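PDB 3MU7: xylanase and alpha-amylase inhibitor protein from Scadoxus multiflorus, which inhibits xylanase and alpha-amylase and has a TIM-barrel fold of the glycosyl hydrolase family 18 type. Local coordinates for residues A[4-9]-A[250-255]; A[120-125]-A[151-156]; A[176-181]-A[212-217]; A[220-225]-A[256-261]. All coordinates share one frame; numbering follows the deposited sequence.

Contact 1: A[4-9]-A[250-255]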
loop_
_atom_site.group_PDB
_atom_site.type_symbol
_atom_site.label_atom_id
_atom_site.label_comp_id
_atom_site.label_asym_id
_atom_site.label_seq_id
_atom_site.Cartn_x
_atom_site.Cartn_y
_atom_site.Cartn_z
ATOM N N ASP A 4 -7.637 -0.825 12.360
ATOM C CA ASP A 4 -7.636 -0.904 10.906
ATOM C C ASP A 4 -6.316 -1.504 10.445
ATOM O O ASP A 4 -5.233 -1.070 10.845
ATOM C CB ASP A 4 -7.844 0.466 10.258
ATOM C CG ASP A 4 -9.258 0.992 10.430
ATOM O OD1 ASP A 4 -10.191 0.182 10.602
ATOM O OD2 ASP A 4 -9.437 2.225 10.378
ATOM N N ILE A 5 -6.438 -2.515 9.591
ATOM C CA ILE A 5 -5.297 -3.197 8.994
ATOM C C ILE A 5 -5.367 -3.075 7.478
ATOM O O ILE A 5 -6.398 -3.381 6.865
ATOM C CB ILE A 5 -5.227 -4.694 9.405
ATOM C CG1 ILE A 5 -5.233 -4.837 10.931
ATOM C CG2 ILE A 5 -4.006 -5.389 8.773
ATOM C CD1 ILE A 5 -5.164 -6.259 11.423
ATOM N N ALA A 6 -4.273 -2.612 6.884
ATOM C CA ALA A 6 -4.087 -2.646 5.439
ATOM C C ALA A 6 -3.207 -3.848 5.113
ATOM O O ALA A 6 -2.266 -4.149 5.841
ATOM C CB ALA A 6 -3.429 -1.372 4.960
ATOM N N VAL A 7 -3.493 -4.538 4.019
ATOM C CA VAL A 7 -2.676 -5.681 3.643
ATOM C C VAL A 7 -2.397 -5.665 2.146
ATOM O O VAL A 7 -3.281 -5.330 1.349
ATOM C CB VAL A 7 -3.338 -7.023 4.099
ATOM C CG1 VAL A 7 -4.602 -7.333 3.308
ATOM C CG2 VAL A 7 -2.347 -8.182 4.028
ATOM N N TYR A 8 -1.175 -6.019 1.769
ATOM C CA TYR A 8 -0.855 -6.223 0.364
ATOM C C TYR A 8 -1.322 -7.594 -0.093
ATOM O O TYR A 8 -1.163 -8.591 0.618
ATOM C CB TYR A 8 0.638 -6.066 0.120
ATOM C CG TYR A 8 1.074 -4.625 -0.010
ATOM C CD1 TYR A 8 1.498 -3.898 1.102
ATOM C CD2 TYR A 8 1.048 -3.983 -1.246
ATOM C CE1 TYR A 8 1.904 -2.572 0.981
ATOM C CE2 TYR A 8 1.457 -2.656 -1.380
ATOM C CZ TYR A 8 1.875 -1.959 -0.258
ATOM O OH TYR A 8 2.294 -0.652 -0.353
ATOM N N TRP A 9 -1.877 -7.621 -1.297
ATOM C CA TRP A 9 -2.357 -8.840 -1.938
ATOM C C TRP A 9 -1.767 -8.886 -3.345
ATOM O O TRP A 9 -1.491 -7.837 -3.938
ATOM C CB TRP A 9 -3.893 -8.843 -1.992
ATOM C CG TRP A 9 -4.453 -10.116 -2.542
ATOM C CD1 TRP A 9 -4.817 -11.217 -1.828
ATOM C CD2 TRP A 9 -4.676 -10.435 -3.923
ATOM N NE1 TRP A 9 -5.266 -12.204 -2.679
ATOM C CE2 TRP A 9 -5.181 -11.752 -3.967
ATOM C CE3 TRP A 9 -4.515 -9.733 -5.123
ATOM C CZ2 TRP A 9 -5.508 -12.391 -5.166
ATOM C CZ3 TRP A 9 -4.840 -10.371 -6.319
ATOM C CH2 TRP A 9 -5.337 -11.685 -6.325
ATOM N N GLY A 250 -3.323 2.651 12.181
ATOM C CA GLY A 250 -3.407 1.203 12.330
ATOM C C GLY A 250 -2.108 0.575 11.864
ATOM O O GLY A 250 -1.040 1.200 11.945
ATOM N N ILE A 251 -2.187 -0.667 11.392
ATOM C CA ILE A 251 -1.012 -1.343 10.849
ATOM C C ILE A 251 -1.228 -1.773 9.406
ATOM O O ILE A 251 -2.358 -1.922 8.945
ATOM C CB ILE A 251 -0.549 -2.557 11.700
ATOM C CG1 ILE A 251 -1.606 -3.664 11.706
ATOM C CG2 ILE A 251 -0.145 -2.113 13.113
ATOM C CD1 ILE A 251 -1.141 -4.975 12.330
ATOM N N MET A 252 -0.115 -1.941 8.708
ATOM C CA MET A 252 -0.098 -2.549 7.389
ATOM C C MET A 252 0.695 -3.847 7.503
ATOM O O MET A 252 1.665 -3.916 8.267
ATOM C CB MET A 252 0.510 -1.585 6.368
ATOM C CG MET A 252 0.711 -2.158 4.962
ATOM S SD MET A 252 2.256 -3.076 4.733
ATOM C CE MET A 252 3.409 -1.731 4.476
ATOM N N LEU A 253 0.274 -4.875 6.765
ATOM C CA LEU A 253 0.965 -6.156 6.777
ATOM C C LEU A 253 1.480 -6.548 5.406
ATOM O O LEU A 253 0.742 -6.532 4.403
ATOM C CB LEU A 253 0.063 -7.264 7.336
ATOM C CG LEU A 253 -0.264 -7.153 8.822
ATOM C CD1 LEU A 253 -1.303 -8.192 9.205
ATOM C CD2 LEU A 253 0.980 -7.303 9.685
ATOM N N TRP A 254 2.737 -6.934 5.394
ATOM C CA TRP A 254 3.381 -7.514 4.224
ATOM C C TRP A 254 3.498 -9.012 4.528
ATOM O O TRP A 254 4.337 -9.410 5.290
ATOM C CB TRP A 254 4.789 -6.905 4.042
ATOM C CG TRP A 254 5.432 -7.505 2.786
ATOM C CD1 TRP A 254 6.304 -8.529 2.713
ATOM C CD2 TRP A 254 5.172 -7.097 1.452
ATOM N NE1 TRP A 254 6.613 -8.781 1.385
ATOM C CE2 TRP A 254 5.916 -7.915 0.593
ATOM C CE3 TRP A 254 4.404 -6.084 0.903
ATOM C CZ2 TRP A 254 5.878 -7.760 -0.804
ATOM C CZ3 TRP A 254 4.343 -5.953 -0.441
ATOM C CH2 TRP A 254 5.105 -6.771 -1.288
ATOM N N ASP A 255 2.607 -9.849 4.011
ATOM C CA ASP A 255 1.567 -9.572 3.031
ATOM C C ASP A 255 0.508 -10.715 3.188
ATOM O O ASP A 255 0.675 -11.588 3.963
ATOM C CB ASP A 255 2.095 -9.592 1.581
ATOM C CG ASP A 255 2.844 -10.881 1.239
ATOM O OD1 ASP A 255 2.641 -11.901 1.821
ATOM O OD2 ASP A 255 3.700 -10.774 0.391
#
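Y8 and W254 meet at the C-terminal end of this parallel strand pair, where W254 CZ3 stands over one face of the phenol ring, 3.6 Å from Y8 CG. The rings meet obliquely, planes 58° apart. At the rim of the same ring lies a Met-aromatic contact: M252 SD sits 3.8 Å from Y8 CD1, in the ring plane. M252 CG is anti to the backbone N (chi1 174°), and two further bends fold the chain back so that sulfur faces Y8. The phenol oxygen is hydrogen-bonded to D122 and H124, which holds the hydroxyl end of the ring. Four backbone bonds zip the strands, among them L253 N to A6 O at 2.8 Å and the longer Y8 N to L253 O at 3.3 Å. On the face of I5, V7, I251 and L253, I5 CG1 packs 3.9 Å from I251 CG1, next to helix 264-269; on the other, A6 CB and M252 CB are 4.2 Å apart, with W178 beyond. Packing thins at the opposite end, where the exposed D4 gives I251 N its carbonyl O (3.1 Å) but turns its carboxylate outward to a PEG, probably from the crystallisation liquor. Strands 5-9 and 248-254 are the first and last of the barrel, and their pairing closes the TIM barrel; the cis peptide between W254 and D255 is a feature familiar from family 18.

Contact 2: A[120-125]-A[151-156]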
loop_
_atom_site.group_PDB
_atom_site.type_symbol
_atom_site.label_atom_id
_atom_site.label_comp_id
_atom_site.label_asym_id
_atom_site.label_seq_id
_atom_site.Cartn_x
_atom_site.Cartn_y
_atom_site.Cartn_z
ATOM N N GLY A 120 -8.518 3.694 -4.942
ATOM C CA GLY A 120 -7.355 4.563 -4.914
ATOM C C GLY A 120 -6.097 3.915 -5.426
ATOM O O GLY A 120 -6.103 2.763 -5.886
ATOM N N ILE A 121 -5.015 4.687 -5.328
ATOM C CA ILE A 121 -3.697 4.312 -5.823
ATOM C C ILE A 121 -2.680 4.420 -4.705
ATOM O O ILE A 121 -2.632 5.430 -3.996
ATOM C CB ILE A 121 -3.251 5.232 -7.002
ATOM C CG1 ILE A 121 -4.270 5.231 -8.157
ATOM C CG2 ILE A 121 -1.832 4.882 -7.470
ATOM C CD1 ILE A 121 -4.488 3.881 -8.817
ATOM N N ASP A 122 -1.865 3.380 -4.579
ATOM C CA ASP A 122 -0.800 3.309 -3.587
ATOM C C ASP A 122 0.557 3.476 -4.268
ATOM O O ASP A 122 0.878 2.755 -5.213
ATOM C CB ASP A 122 -0.881 1.954 -2.883
ATOM C CG ASP A 122 0.245 1.722 -1.909
ATOM O OD1 ASP A 122 0.336 2.471 -0.913
ATOM O OD2 ASP A 122 1.022 0.769 -2.125
ATOM N N PHE A 123 1.348 4.433 -3.789
ATOM C CA PHE A 123 2.686 4.709 -4.333
ATOM C C PHE A 123 3.706 3.868 -3.565
ATOM O O PHE A 123 4.162 4.261 -2.480
ATOM C CB PHE A 123 3.055 6.188 -4.151
ATOM C CG PHE A 123 2.432 7.141 -5.146
ATOM C CD1 PHE A 123 3.218 8.131 -5.730
ATOM C CD2 PHE A 123 1.076 7.087 -5.474
ATOM C CE1 PHE A 123 2.668 9.060 -6.621
ATOM C CE2 PHE A 123 0.524 8.008 -6.371
ATOM C CZ PHE A 123 1.324 8.995 -6.944
ATOM N N HIS A 124 4.075 2.718 -4.111
ATOM C CA HIS A 124 5.096 1.853 -3.494
ATOM C C HIS A 124 6.392 2.000 -4.303
ATOM O O HIS A 124 6.922 1.043 -4.876
ATOM C CB HIS A 124 4.598 0.401 -3.451
ATOM C CG HIS A 124 5.394 -0.513 -2.562
ATOM N ND1 HIS A 124 4.850 -1.095 -1.437
ATOM C CD2 HIS A 124 6.670 -0.965 -2.639
ATOM C CE1 HIS A 124 5.758 -1.862 -0.858
ATOM N NE2 HIS A 124 6.869 -1.802 -1.567
ATOM N N ILE A 125 6.898 3.229 -4.341
ATOM C CA ILE A 125 8.058 3.576 -5.156
ATOM C C ILE A 125 9.321 3.304 -4.362
ATOM O O ILE A 125 9.608 3.994 -3.379
ATOM C CB ILE A 125 7.993 5.048 -5.629
ATOM C CG1 ILE A 125 6.655 5.349 -6.331
ATOM C CG2 ILE A 125 9.200 5.391 -6.500
ATOM C CD1 ILE A 125 6.268 4.378 -7.458
ATOM N N ALA A 151 -8.651 7.533 -2.977
ATOM C CA ALA A 151 -7.527 7.784 -2.084
ATOM C C ALA A 151 -6.179 7.714 -2.785
ATOM O O ALA A 151 -6.006 7.008 -3.781
ATOM C CB ALA A 151 -7.556 6.800 -0.932
ATOM N N LEU A 152 -5.219 8.452 -2.234
ATOM C CA LEU A 152 -3.817 8.318 -2.594
ATOM C C LEU A 152 -3.049 7.928 -1.350
ATOM O O LEU A 152 -3.169 8.575 -0.305
ATOM C CB LEU A 152 -3.271 9.623 -3.177
ATOM C CG LEU A 152 -3.853 10.025 -4.539
ATOM C CD1 LEU A 152 -3.456 11.451 -4.915
ATOM C CD2 LEU A 152 -3.461 9.034 -5.623
ATOM N N THR A 153 -2.273 6.853 -1.450
ATOM C CA THR A 153 -1.485 6.387 -0.312
ATOM C C THR A 153 -0.045 6.175 -0.735
ATOM O O THR A 153 0.253 6.150 -1.929
ATOM C CB THR A 153 -2.060 5.083 0.284
ATOM O OG1 THR A 153 -1.987 4.039 -0.689
ATOM C CG2 THR A 153 -3.516 5.256 0.697
ATOM N N ALA A 154 0.855 6.050 0.240
ATOM C CA ALA A 154 2.268 5.811 -0.050
ATOM C C ALA A 154 2.862 4.802 0.921
ATOM O O ALA A 154 2.411 4.679 2.068
ATOM C CB ALA A 154 3.063 7.114 -0.017
ATOM N N ALA A 155 3.902 4.106 0.458
ATOM C CA ALA A 155 4.572 3.064 1.227
ATOM C C ALA A 155 6.076 3.341 1.295
ATOM O O ALA A 155 6.875 2.619 0.693
ATOM C CB ALA A 155 4.314 1.698 0.608
ATOM N N PRO A 156 6.476 4.398 2.023
ATOM C CA PRO A 156 7.899 4.702 2.131
ATOM C C PRO A 156 8.646 3.667 2.975
ATOM O O PRO A 156 8.043 2.920 3.762
ATOM C CB PRO A 156 7.900 6.055 2.846
ATOM C CG PRO A 156 6.667 6.009 3.698
ATOM C CD PRO A 156 5.653 5.329 2.823
HETATM O O HOH W 1 9.343 2.922 -0.809
#
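The rings of F123 and H124 are each met by a side chain of the neighbouring segment: L152 of strand 151-154 approaches F123 obliquely, and A155, just past the strand's end, approaches H124. L152 CD2 comes within 4.2 Å of F123 CE2, while F174 makes an edge-to-face pair with the phenyl ring and helix 133-144 packs against it. A155 CB comes to 3.5 Å from H124 ND1, the nitrogen that is hydrogen-bonded to Y8 OH; F34 meets the imidazole edge-to-face, and the ring of Y8 is turned about 90° to it. The carboxylate of D122 is the third flat group. T153 OG1 donates to the anti lone pair of D122 OD1 (2.8 Å), and the two side chains cross at about a right angle. D122 CG lies anti to the backbone N (chi1 175°), which brings OD1 over to the threonine. OD1 also accepts from W178 NE1, and OD2 is bonded to Y8 OH and S73 OG, so four partners fix the rotation of the buried carboxylate. Underneath runs a regular parallel ladder, from I121 N to A151 O (3.0 Å) to A155 N to F123 O (3.0 Å). At the far end a water spans I125 O and A155 O, 2.8 Å from the first. Helix 133-144 connects the two strands in a beta-alpha-beta crossover. H124 stands where the family motif DxxDxDxE usually has its third aspartate. The bonding implies an ordered, fully engaged carboxylate in the barrel interior, and the histidine probably means altered hydrolase chemistry.

Contact 3: A[176-181]-A[212-217]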
loop_
_atom_site.group_PDB
_atom_site.type_symbol
_atom_site.label_atom_id
_atom_site.label_comp_id
_atom_site.label_asym_id
_atom_site.label_seq_id
_atom_site.Cartn_x
_atom_site.Cartn_y
_atom_site.Cartn_z
ATOM N N ALA A 176 -3.148 8.578 3.399
ATOM C CA ALA A 176 -2.546 7.695 4.381
ATOM C C ALA A 176 -1.199 7.252 3.874
ATOM O O ALA A 176 -0.957 7.193 2.668
ATOM C CB ALA A 176 -3.424 6.481 4.640
ATOM N N ILE A 177 -0.314 6.956 4.808
ATOM C CA ILE A 177 0.935 6.304 4.464
ATOM C C ILE A 177 1.119 5.106 5.376
ATOM O O ILE A 177 0.681 5.120 6.527
ATOM C CB ILE A 177 2.141 7.257 4.538
ATOM C CG1 ILE A 177 2.526 7.563 5.981
ATOM C CG2 ILE A 177 1.902 8.514 3.689
ATOM C CD1 ILE A 177 3.781 8.371 6.100
ATOM N N TRP A 178 1.715 4.049 4.844
ATOM C CA TRP A 178 2.142 2.905 5.655
ATOM C C TRP A 178 3.643 2.824 5.520
ATOM O O TRP A 178 4.184 2.601 4.427
ATOM C CB TRP A 178 1.478 1.578 5.247
ATOM C CG TRP A 178 0.693 1.654 3.982
ATOM C CD1 TRP A 178 1.180 1.581 2.707
ATOM C CD2 TRP A 178 -0.724 1.840 3.864
ATOM N NE1 TRP A 178 0.149 1.718 1.803
ATOM C CE2 TRP A 178 -1.027 1.875 2.487
ATOM C CE3 TRP A 178 -1.768 1.980 4.790
ATOM C CZ2 TRP A 178 -2.334 2.041 2.012
ATOM C CZ3 TRP A 178 -3.064 2.157 4.315
ATOM C CH2 TRP A 178 -3.335 2.182 2.941
ATOM N N VAL A 179 4.321 3.044 6.637
ATOM C CA VAL A 179 5.772 3.039 6.663
ATOM C C VAL A 179 6.262 1.600 6.800
ATOM O O VAL A 179 5.780 0.857 7.662
ATOM C CB VAL A 179 6.293 3.900 7.834
ATOM C CG1 VAL A 179 7.803 3.916 7.864
ATOM C CG2 VAL A 179 5.746 5.329 7.744
ATOM N N GLN A 180 7.226 1.215 5.967
ATOM C CA GLN A 180 7.777 -0.131 6.019
ATOM C C GLN A 180 8.795 -0.249 7.141
ATOM O O GLN A 180 9.972 0.073 6.957
ATOM C CB GLN A 180 8.432 -0.497 4.695
ATOM C CG GLN A 180 7.522 -0.435 3.490
ATOM C CD GLN A 180 8.286 -0.760 2.233
ATOM O OE1 GLN A 180 8.857 -1.847 2.107
ATOM N NE2 GLN A 180 8.322 0.174 1.297
ATOM N N PHE A 181 8.340 -0.692 8.309
ATOM C CA PHE A 181 9.257 -0.934 9.422
ATOM C C PHE A 181 9.849 -2.337 9.314
ATOM O O PHE A 181 9.697 -3.174 10.202
ATOM C CB PHE A 181 8.561 -0.685 10.762
ATOM C CG PHE A 181 8.165 0.751 10.979
ATOM C CD1 PHE A 181 9.128 1.723 11.218
ATOM C CD2 PHE A 181 6.831 1.129 10.951
ATOM C CE1 PHE A 181 8.762 3.050 11.422
ATOM C CE2 PHE A 181 6.463 2.450 11.165
ATOM C CZ PHE A 181 7.429 3.411 11.400
ATOM N N LYS A 212 -3.112 10.067 8.329
ATOM C CA LYS A 212 -3.010 8.726 8.906
ATOM C C LYS A 212 -1.666 8.077 8.572
ATOM O O LYS A 212 -1.337 7.912 7.433
ATOM C CB LYS A 212 -4.131 7.848 8.363
ATOM C CG LYS A 212 -5.574 8.266 8.808
ATOM C CD LYS A 212 -5.749 8.297 10.339
ATOM C CE LYS A 212 -6.927 9.212 10.806
ATOM N NZ LYS A 212 -7.659 8.700 11.942
ATOM N N VAL A 213 -0.955 7.700 9.614
ATOM C CA VAL A 213 0.275 6.937 9.473
ATOM C C VAL A 213 0.029 5.544 10.047
ATOM O O VAL A 213 -0.371 5.386 11.211
ATOM C CB VAL A 213 1.480 7.619 10.178
ATOM C CG1 VAL A 213 2.764 6.831 9.923
ATOM C CG2 VAL A 213 1.649 9.069 9.724
ATOM N N PHE A 214 0.250 4.540 9.210
ATOM C CA PHE A 214 0.144 3.145 9.600
ATOM C C PHE A 214 1.548 2.567 9.770
ATOM O O PHE A 214 2.468 2.930 9.023
ATOM C CB PHE A 214 -0.556 2.338 8.502
ATOM C CG PHE A 214 -2.037 2.608 8.349
ATOM C CD1 PHE A 214 -2.506 3.812 7.825
ATOM C CD2 PHE A 214 -2.960 1.613 8.659
ATOM C CE1 PHE A 214 -3.871 4.025 7.655
ATOM C CE2 PHE A 214 -4.326 1.820 8.484
ATOM C CZ PHE A 214 -4.782 3.026 7.986
ATOM N N LEU A 215 1.708 1.647 10.719
ATOM C CA LEU A 215 2.978 0.937 10.875
ATOM C C LEU A 215 2.953 -0.350 10.073
ATOM O O LEU A 215 2.110 -1.213 10.313
ATOM C CB LEU A 215 3.283 0.627 12.342
ATOM C CG LEU A 215 3.434 1.818 13.286
ATOM C CD1 LEU A 215 2.143 2.061 14.054
ATOM C CD2 LEU A 215 4.583 1.564 14.241
ATOM N N GLY A 216 3.860 -0.459 9.112
ATOM C CA GLY A 216 3.989 -1.657 8.285
ATOM C C GLY A 216 4.922 -2.673 8.902
ATOM O O GLY A 216 6.072 -2.355 9.236
ATOM N N PHE A 217 4.425 -3.901 9.024
ATOM C CA PHE A 217 5.183 -5.013 9.592
ATOM C C PHE A 217 5.114 -6.247 8.701
ATOM O O PHE A 217 4.118 -6.452 8.008
ATOM C CB PHE A 217 4.625 -5.404 10.960
ATOM C CG PHE A 217 4.881 -4.397 12.030
ATOM C CD1 PHE A 217 3.853 -3.613 12.518
ATOM C CD2 PHE A 217 6.155 -4.235 12.565
ATOM C CE1 PHE A 217 4.091 -2.664 13.524
ATOM C CE2 PHE A 217 6.400 -3.290 13.570
ATOM C CZ PHE A 217 5.363 -2.510 14.045
#
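W178 has its CG almost eclipsing the backbone N (chi1 9°), and F214 has CG anti to its carbonyl carbon (chi1 -71°); these torsions set the two side chains alongside each other, pointing the same way. The edge of the indole then meets the face of the phenyl ring in a T-shaped pair, W178 CE3 lying 3.6 Å from F214 CD1 with the planes at 70°. A176 CB adds a contact to F214 CE1 at 3.9 Å. An alanine in place of F214 would probably open a gap beside the indole and leave W178 freer to turn. On the reverse face I177 CG1 and V213 CG1 touch at 4.0 Å, and farther along F181 CE2 rests 3.7 Å from L215 CD2. Five backbone bonds join the strands; in the shortest, G216 N reaches V179 O at 2.7 Å, where a side chain on G216 would collide with that oxygen. Helix 195-207 links the two strands and packs W204 against I177 and V179. Strand 151-154 flanks 176-180, and strand 248-254 flanks 213-218, with M252 against W178 inside the barrel.

Contact 4: A[220-225]-A[256-261]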
loop_
_atom_site.group_PDB
_atom_site.type_symbol
_atom_site.label_atom_id
_atom_site.label_comp_id
_atom_site.label_asym_id
_atom_site.label_seq_id
_atom_site.Cartn_x
_atom_site.Cartn_y
_atom_site.Cartn_z
ATOM N N HIS A 220 5.213 -12.620 8.784
ATOM C CA HIS A 220 5.881 -13.888 9.086
ATOM C C HIS A 220 7.376 -13.624 8.967
ATOM O O HIS A 220 7.774 -12.768 8.179
ATOM C CB HIS A 220 5.453 -14.938 8.050
ATOM C CG HIS A 220 5.923 -16.330 8.342
ATOM N ND1 HIS A 220 7.204 -16.759 8.066
ATOM C CD2 HIS A 220 5.266 -17.402 8.845
ATOM C CE1 HIS A 220 7.320 -18.032 8.405
ATOM N NE2 HIS A 220 6.159 -18.444 8.881
ATOM N N PRO A 221 8.218 -14.360 9.727
ATOM C CA PRO A 221 9.674 -14.179 9.595
ATOM C C PRO A 221 10.228 -14.317 8.166
ATOM O O PRO A 221 11.206 -13.650 7.816
ATOM C CB PRO A 221 10.250 -15.285 10.486
ATOM C CG PRO A 221 9.219 -15.539 11.498
ATOM C CD PRO A 221 7.876 -15.218 10.879
ATOM N N ASP A 222 9.604 -15.169 7.356
ATOM C CA ASP A 222 10.051 -15.404 5.986
ATOM C C ASP A 222 9.593 -14.313 5.018
ATOM O O ASP A 222 10.043 -14.286 3.882
ATOM C CB ASP A 222 9.521 -16.747 5.468
ATOM C CG ASP A 222 10.346 -17.947 5.925
ATOM O OD1 ASP A 222 11.590 -17.837 6.062
ATOM O OD2 ASP A 222 9.743 -19.036 6.081
ATOM N N ALA A 223 8.677 -13.445 5.455
ATOM C CA ALA A 223 8.072 -12.446 4.569
ATOM C C ALA A 223 8.987 -11.264 4.262
ATOM O O ALA A 223 8.755 -10.536 3.299
ATOM C CB ALA A 223 6.754 -11.951 5.154
ATOM N N ALA A 224 10.004 -11.063 5.096
ATOM C CA ALA A 224 10.963 -9.976 4.930
ATOM C C ALA A 224 12.343 -10.464 5.345
ATOM O O ALA A 224 12.456 -11.434 6.093
ATOM C CB ALA A 224 10.551 -8.772 5.764
ATOM N N GLY A 225 13.384 -9.784 4.866
ATOM C CA GLY A 225 14.764 -10.111 5.223
ATOM C C GLY A 225 15.076 -9.862 6.679
ATOM O O GLY A 225 15.903 -10.560 7.272
ATOM N N SER A 256 -0.568 -10.626 2.447
ATOM C CA SER A 256 -1.710 -11.549 2.606
ATOM C C SER A 256 -1.296 -13.030 2.525
ATOM O O SER A 256 -1.702 -13.835 3.328
ATOM C CB SER A 256 -2.782 -11.227 1.579
ATOM O OG SER A 256 -3.923 -12.074 1.706
ATOM N N TYR A 257 -0.423 -13.317 1.566
ATOM C CA TYR A 257 0.088 -14.671 1.401
ATOM C C TYR A 257 0.645 -15.197 2.722
ATOM O O TYR A 257 0.271 -16.281 3.173
ATOM C CB TYR A 257 1.154 -14.662 0.314
ATOM C CG TYR A 257 1.861 -15.959 0.050
ATOM C CD1 TYR A 257 1.163 -17.094 -0.357
ATOM C CD2 TYR A 257 3.245 -16.029 0.137
ATOM C CE1 TYR A 257 1.834 -18.276 -0.639
ATOM C CE2 TYR A 257 3.923 -17.204 -0.142
ATOM C CZ TYR A 257 3.214 -18.320 -0.529
ATOM O OH TYR A 257 3.900 -19.483 -0.799
ATOM N N TRP A 258 1.522 -14.421 3.347
ATOM C CA TRP A 258 2.134 -14.838 4.604
ATOM C C TRP A 258 1.214 -14.749 5.811
ATOM O O TRP A 258 1.302 -15.577 6.720
ATOM C CB TRP A 258 3.448 -14.096 4.841
ATOM C CG TRP A 258 4.527 -14.605 3.941
ATOM C CD1 TRP A 258 5.062 -13.974 2.859
ATOM C CD2 TRP A 258 5.178 -15.875 4.030
ATOM N NE1 TRP A 258 6.021 -14.769 2.271
ATOM C CE2 TRP A 258 6.107 -15.943 2.969
ATOM C CE3 TRP A 258 5.063 -16.968 4.902
ATOM C CZ2 TRP A 258 6.926 -17.057 2.757
ATOM C CZ3 TRP A 258 5.875 -18.078 4.690
ATOM C CH2 TRP A 258 6.793 -18.113 3.623
ATOM N N ASP A 259 0.326 -13.758 5.828
ATOM C CA ASP A 259 -0.655 -13.611 6.904
ATOM C C ASP A 259 -1.611 -14.807 6.945
ATOM O O ASP A 259 -2.058 -15.221 8.016
ATOM C CB ASP A 259 -1.428 -12.305 6.722
ATOM C CG ASP A 259 -2.147 -11.859 7.979
ATOM O OD1 ASP A 259 -1.720 -12.201 9.098
ATOM O OD2 ASP A 259 -3.139 -11.130 7.836
ATOM N N THR A 260 -1.913 -15.377 5.782
ATOM C CA THR A 260 -2.738 -16.585 5.713
ATOM C C THR A 260 -2.070 -17.733 6.476
ATOM O O THR A 260 -2.748 -18.458 7.210
ATOM C CB THR A 260 -2.988 -17.000 4.252
ATOM O OG1 THR A 260 -3.644 -15.936 3.549
ATOM C CG2 THR A 260 -3.850 -18.259 4.153
ATOM N N VAL A 261 -0.756 -17.873 6.293
ATOM C CA VAL A 261 0.083 -18.891 6.947
ATOM C C VAL A 261 0.198 -18.638 8.457
ATOM O O VAL A 261 -0.020 -19.534 9.284
ATOM C CB VAL A 261 1.528 -18.898 6.325
ATOM C CG1 VAL A 261 2.473 -19.842 7.079
ATOM C CG2 VAL A 261 1.493 -19.230 4.834
#
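H220 and W258 cross with their rings inclined by 32°, neither stacked nor edge-to-face. W258 CE3 lies over one face of the imidazole, 3.6 Å from H220 CG, while P221 CD covers the opposite face. H220 CG is anti to the backbone N (chi1 -172°), which carries the ring out toward the helix. Its rotation is fixed by a bond at the edge: D222 N donates to H220 ND1 over 3.0 Å, nearly in the ring plane. ND1 is thus an acceptor, so a neutral imidazole would probably carry its proton on NE2. The indole is gripped in turn. D222 CB stands over its six-membered ring in a CH-pi contact, 3.9 Å from the centroid and 25° off the normal, and A223 CB covers the pyrrole part, 3.5 Å from W258 CD1. Y257 CD2 lies on the other indole face. V261, one helical turn on, adds a looser touch, its CG1 4.1 Å from H220 CD2. No hydrogen bond crosses between the segments, so the union rests on ring, CH-pi and aliphatic packing. An alanine in place of W258 would probably strip H220, D222 and A223 of their shared surface and let the loop drift from the helix. Several of the residues involved also touch crystal neighbours, which may influence details. The loop 220-225 follows strand 213-218 and precedes helix 231-242; it lies against helix 256-262, whose first turn is capped by D255 through W258 N and which directly follows strand 248-254.

How the contacts relate
Contacts 1, 2 and 3 are strand pairs of one closed parallel barrel, and contact 4 lies outside it, joining a loop to a helix. Contact 1 joins a strand near the N-terminus to the last barrel strand, so contacts 2 and 3 are nested within its loop, in series; contact 4 crosses contact 1 in sequence order. Centres 1 and 3 are about 9 Å apart, on the neighbouring strands 248-254 (contact 1) and 213-218 (contact 3); centres 2 and 3 are about 11 Å apart, on neighbouring strands 151-154 and 176-180. Inside the barrel, Y8, D122 and W178 tie all three together by hydrogen bonds. Contacts 2 and 4 do not touch, but contact 4 meets contact 1 where strand 248-254 runs on into helix 256-262.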